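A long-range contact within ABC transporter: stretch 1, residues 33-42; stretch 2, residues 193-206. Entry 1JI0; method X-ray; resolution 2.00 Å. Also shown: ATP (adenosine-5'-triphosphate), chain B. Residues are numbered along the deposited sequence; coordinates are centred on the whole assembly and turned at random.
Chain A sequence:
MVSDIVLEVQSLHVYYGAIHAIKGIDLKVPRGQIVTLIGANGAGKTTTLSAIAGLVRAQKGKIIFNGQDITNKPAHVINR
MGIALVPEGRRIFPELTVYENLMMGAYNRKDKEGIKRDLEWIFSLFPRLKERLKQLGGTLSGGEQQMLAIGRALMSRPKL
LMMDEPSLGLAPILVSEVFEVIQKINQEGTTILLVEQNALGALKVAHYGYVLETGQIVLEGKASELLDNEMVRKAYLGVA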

# COMPACT_ATOMS: atom_id res chain seq x y z
N GLN A 33 1.27 -7.46 9.89
CA GLN A 33 1.92 -8.14 8.77
C GLN A 33 1.96 -7.31 7.50
O GLN A 33 1.31 -6.27 7.39
CB GLN A 33 1.19 -9.46 8.46
CG GLN A 33 1.36 -10.55 9.50
CD GLN A 33 0.71 -11.85 9.09
OE1 GLN A 33 0.50 -12.10 7.90
NE2 GLN A 33 0.39 -12.70 10.06
N ILE A 34 2.76 -7.78 6.55
CA ILE A 34 2.85 -7.14 5.24
C ILE A 34 2.24 -8.18 4.32
O ILE A 34 2.74 -9.30 4.22
CB ILE A 34 4.30 -6.89 4.79
CG1 ILE A 34 4.92 -5.74 5.59
CG2 ILE A 34 4.33 -6.58 3.29
CD1 ILE A 34 6.44 -5.62 5.40
N VAL A 35 1.13 -7.83 3.68
CA VAL A 35 0.48 -8.74 2.75
C VAL A 35 0.62 -8.13 1.37
O VAL A 35 0.46 -6.93 1.20
CB VAL A 35 -1.02 -8.91 3.08
CG1 VAL A 35 -1.72 -9.64 1.93
CG2 VAL A 35 -1.17 -9.71 4.36
N THR A 36 0.93 -8.95 0.37
CA THR A 36 1.07 -8.41 -0.95
C THR A 36 0.14 -9.07 -1.96
O THR A 36 -0.16 -10.26 -1.90
CB THR A 36 2.54 -8.51 -1.45
OG1 THR A 36 2.66 -7.82 -2.70
CG2 THR A 36 2.96 -9.97 -1.63
N LEU A 37 -0.34 -8.24 -2.88
CA LEU A 37 -1.21 -8.69 -3.95
C LEU A 37 -0.36 -8.45 -5.19
O LEU A 37 0.04 -7.32 -5.47
CB LEU A 37 -2.47 -7.83 -3.96
CG LEU A 37 -3.55 -8.05 -5.01
CD1 LEU A 37 -4.07 -9.49 -4.95
CD2 LEU A 37 -4.68 -7.05 -4.73
N ILE A 38 -0.04 -9.53 -5.90
CA ILE A 38 0.79 -9.43 -7.10
C ILE A 38 0.05 -9.98 -8.31
O ILE A 38 -0.94 -10.69 -8.17
CB ILE A 38 2.12 -10.19 -6.92
CG1 ILE A 38 1.86 -11.69 -6.73
CG2 ILE A 38 2.88 -9.64 -5.71
CD1 ILE A 38 3.13 -12.52 -6.62
N GLY A 39 0.54 -9.62 -9.49
CA GLY A 39 -0.07 -10.08 -10.72
C GLY A 39 0.35 -9.20 -11.86
O GLY A 39 0.86 -8.10 -11.64
N ALA A 40 0.13 -9.67 -13.09
CA ALA A 40 0.50 -8.90 -14.28
C ALA A 40 -0.35 -7.65 -14.42
O ALA A 40 -1.40 -7.51 -13.79
CB ALA A 40 0.36 -9.77 -15.51
N ASN A 41 0.11 -6.73 -15.27
CA ASN A 41 -0.62 -5.49 -15.50
C ASN A 41 -2.02 -5.78 -16.03
O ASN A 41 -2.20 -6.53 -16.98
CB ASN A 41 0.15 -4.63 -16.50
CG ASN A 41 -0.17 -3.16 -16.34
OD1 ASN A 41 -1.27 -2.71 -16.65
ND2 ASN A 41 0.80 -2.41 -15.83
N GLY A 42 -3.02 -5.18 -15.39
CA GLY A 42 -4.39 -5.40 -15.81
C GLY A 42 -5.08 -6.53 -15.07
O GLY A 42 -6.19 -6.92 -15.41
N LEU A 193 -0.66 -3.39 3.14
CA LEU A 193 -1.23 -4.13 2.01
C LEU A 193 -0.48 -3.54 0.82
O LEU A 193 -0.68 -2.38 0.46
CB LEU A 193 -2.74 -3.93 1.86
CG LEU A 193 -3.36 -4.75 0.71
CD1 LEU A 193 -2.82 -6.16 0.74
CD2 LEU A 193 -4.86 -4.82 0.82
N LEU A 194 0.40 -4.35 0.25
CA LEU A 194 1.26 -3.93 -0.85
C LEU A 194 0.88 -4.56 -2.19
O LEU A 194 0.86 -5.78 -2.32
CB LEU A 194 2.71 -4.29 -0.50
CG LEU A 194 3.84 -4.10 -1.50
CD1 LEU A 194 4.11 -2.60 -1.68
CD2 LEU A 194 5.09 -4.80 -0.98
N VAL A 195 0.57 -3.72 -3.17
CA VAL A 195 0.24 -4.18 -4.51
C VAL A 195 1.49 -3.91 -5.36
O VAL A 195 2.01 -2.80 -5.37
CB VAL A 195 -0.96 -3.42 -5.09
CG1 VAL A 195 -1.05 -3.68 -6.58
CG2 VAL A 195 -2.24 -3.85 -4.40
N GLU A 196 1.97 -4.93 -6.06
CA GLU A 196 3.18 -4.77 -6.86
C GLU A 196 3.22 -5.60 -8.13
O GLU A 196 2.59 -6.65 -8.24
CB GLU A 196 4.42 -5.10 -6.03
CG GLU A 196 5.11 -3.90 -5.40
CD GLU A 196 5.78 -3.00 -6.43
OE1 GLU A 196 5.79 -3.38 -7.62
OE2 GLU A 196 6.30 -1.93 -6.05
N GLN A 197 3.96 -5.09 -9.10
CA GLN A 197 4.16 -5.77 -10.36
C GLN A 197 5.50 -6.48 -10.17
O GLN A 197 5.74 -7.54 -10.75
CB GLN A 197 4.22 -4.76 -11.50
CG GLN A 197 4.60 -5.35 -12.85
CD GLN A 197 4.10 -4.50 -14.00
OE1 GLN A 197 4.19 -3.27 -13.97
NE2 GLN A 197 3.57 -5.16 -15.03
N ASN A 198 6.35 -5.88 -9.35
CA ASN A 198 7.66 -6.45 -9.04
C ASN A 198 7.41 -7.52 -7.98
O ASN A 198 7.57 -7.27 -6.79
CB ASN A 198 8.60 -5.36 -8.50
CG ASN A 198 10.04 -5.83 -8.38
OD1 ASN A 198 10.97 -5.02 -8.41
ND2 ASN A 198 10.24 -7.13 -8.23
N ALA A 199 7.00 -8.70 -8.44
CA ALA A 199 6.68 -9.81 -7.55
C ALA A 199 7.83 -10.26 -6.67
O ALA A 199 7.64 -10.55 -5.49
CB ALA A 199 6.14 -10.98 -8.38
N LEU A 200 9.03 -10.33 -7.24
CA LEU A 200 10.19 -10.74 -6.46
C LEU A 200 10.40 -9.82 -5.25
O LEU A 200 10.44 -10.27 -4.11
CB LEU A 200 11.44 -10.73 -7.34
CG LEU A 200 12.74 -11.20 -6.67
CD1 LEU A 200 12.53 -12.60 -6.10
CD2 LEU A 200 13.87 -11.19 -7.68
N GLY A 201 10.52 -8.53 -5.51
CA GLY A 201 10.73 -7.59 -4.42
C GLY A 201 9.60 -7.64 -3.40
O GLY A 201 9.85 -7.65 -2.20
N ALA A 202 8.37 -7.71 -3.89
CA ALA A 202 7.20 -7.75 -3.02
C ALA A 202 7.16 -9.01 -2.15
O ALA A 202 6.96 -8.93 -0.93
CB ALA A 202 5.92 -7.66 -3.86
N LEU A 203 7.34 -10.17 -2.78
CA LEU A 203 7.31 -11.42 -2.03
C LEU A 203 8.46 -11.56 -1.04
O LEU A 203 8.32 -12.22 -0.01
CB LEU A 203 7.31 -12.61 -3.00
CG LEU A 203 6.00 -12.81 -3.76
CD1 LEU A 203 6.16 -13.90 -4.81
CD2 LEU A 203 4.89 -13.16 -2.76
N LYS A 204 9.60 -10.93 -1.32
CA LYS A 204 10.74 -10.99 -0.41
C LYS A 204 10.51 -10.25 0.91
O LYS A 204 11.09 -10.59 1.94
CB LYS A 204 12.00 -10.46 -1.10
CG LYS A 204 12.47 -11.33 -2.25
CD LYS A 204 13.63 -10.70 -3.03
CE LYS A 204 14.90 -10.63 -2.20
NZ LYS A 204 16.01 -10.06 -3.01
N VAL A 205 9.65 -9.23 0.89
CA VAL A 205 9.39 -8.47 2.12
C VAL A 205 8.08 -8.83 2.80
O VAL A 205 7.91 -8.57 3.98
CB VAL A 205 9.41 -6.94 1.87
CG1 VAL A 205 10.75 -6.53 1.34
CG2 VAL A 205 8.29 -6.55 0.91
N ALA A 206 7.17 -9.45 2.05
CA ALA A 206 5.87 -9.79 2.59
C ALA A 206 5.82 -11.05 3.44
O ALA A 206 6.67 -11.94 3.34
CB ALA A 206 4.86 -9.91 1.45
PG ATP B . -2.12 -0.73 -12.01
O1G ATP B . -0.95 -0.35 -12.83
O2G ATP B . -1.80 -1.19 -10.64
O3G ATP B . -3.27 0.23 -12.14
PB ATP B . -3.73 -3.18 -12.20
O1B ATP B . -3.33 -4.55 -12.68
O2B ATP B . -3.95 -2.99 -10.78
O3B ATP B . -2.60 -2.11 -12.70
PA ATP B . -6.42 -2.20 -12.83
O1A ATP B . -6.35 -0.82 -12.32
O2A ATP B . -7.30 -3.16 -12.12
O3A ATP B . -4.94 -2.77 -13.06
O5' ATP B . -6.85 -2.12 -14.33
C5' ATP B . -6.97 -3.30 -15.13
C4' ATP B . -8.39 -3.64 -15.41
O4' ATP B . -8.94 -2.58 -16.24
C3' ATP B . -8.52 -4.90 -16.23
O3' ATP B . -9.51 -5.76 -15.64
C2' ATP B . -8.92 -4.39 -17.59
O2' ATP B . -9.71 -5.30 -18.35
C1' ATP B . -9.78 -3.17 -17.23
N9 ATP B . -10.04 -2.17 -18.33
C8 ATP B . -10.10 -0.79 -18.22
N7 ATP B . -10.36 -0.16 -19.33
C5 ATP B . -10.48 -1.19 -20.25
C6 ATP B . -10.76 -1.20 -21.65
N6 ATP B . -10.96 -0.07 -22.31
N1 ATP B . -10.83 -2.39 -22.31
C2 ATP B . -10.62 -3.53 -21.63
N3 ATP B . -10.35 -3.66 -20.31
C4 ATP B . -10.29 -2.43 -19.67

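The contact joins two neighbouring parallel strands and the helix that follows the second. The strand around 34-38 runs beside that of 193-196, their N-to-C directions 27° apart and their axes 4.5 Å apart at closest approach. The bonding is the ladder expected of a parallel pair: L194 N donates to V35 O (2.8 Å, 174° at the hydrogen), L37 N to L194 O (2.8 Å, 157°), and E196 N to L37 O (3.1 Å, 159°). Carbonyls also meet alpha carbons, T36 CA lying 3.0 Å from L194 O.

Three residues of the first stretch, I38, I34 and T36, cover the most surface, 76-78 Å² each. All belong to the side of the strand met by the helix, whose axis passes 8.2 Å away and runs roughly antiparallel at 157°.

T36 reinforces the ladder from its side chain. With chi1 at -173° (t), T36 OG1 donates to L194 O at 2.7 Å, so this carbonyl accepts from both L37 N and the hydroxyl. The methyl faces apolar neighbours: T36 CG2 is 3.9 Å from L203 CD2 and 3.6 Å from A206 CB.

I38 extends that packing. I38 CD1 lies 3.8 Å from both A199 CB and L203 CD1, while I38 CG2 sits 4.1 Å from A202 CB. A199 and A202 face I38 with only a methyl each, and A202 CB also comes within 3.5 Å of T36 OG1.

I34 packs against V205 and A206, I34 CG2 standing 3.8 Å from A206 CB and I34 CD1 3.6 Å from V205 O.

On the other face of the sheet, V35 CG1 touches L193 CD1 (3.8 Å) and L37 CB touches V195 CG2 (4.0 Å), a separate set of apolar contacts between the paired strands. Beyond the strand, G42 N donates to ATP O1B at 2.8 Å.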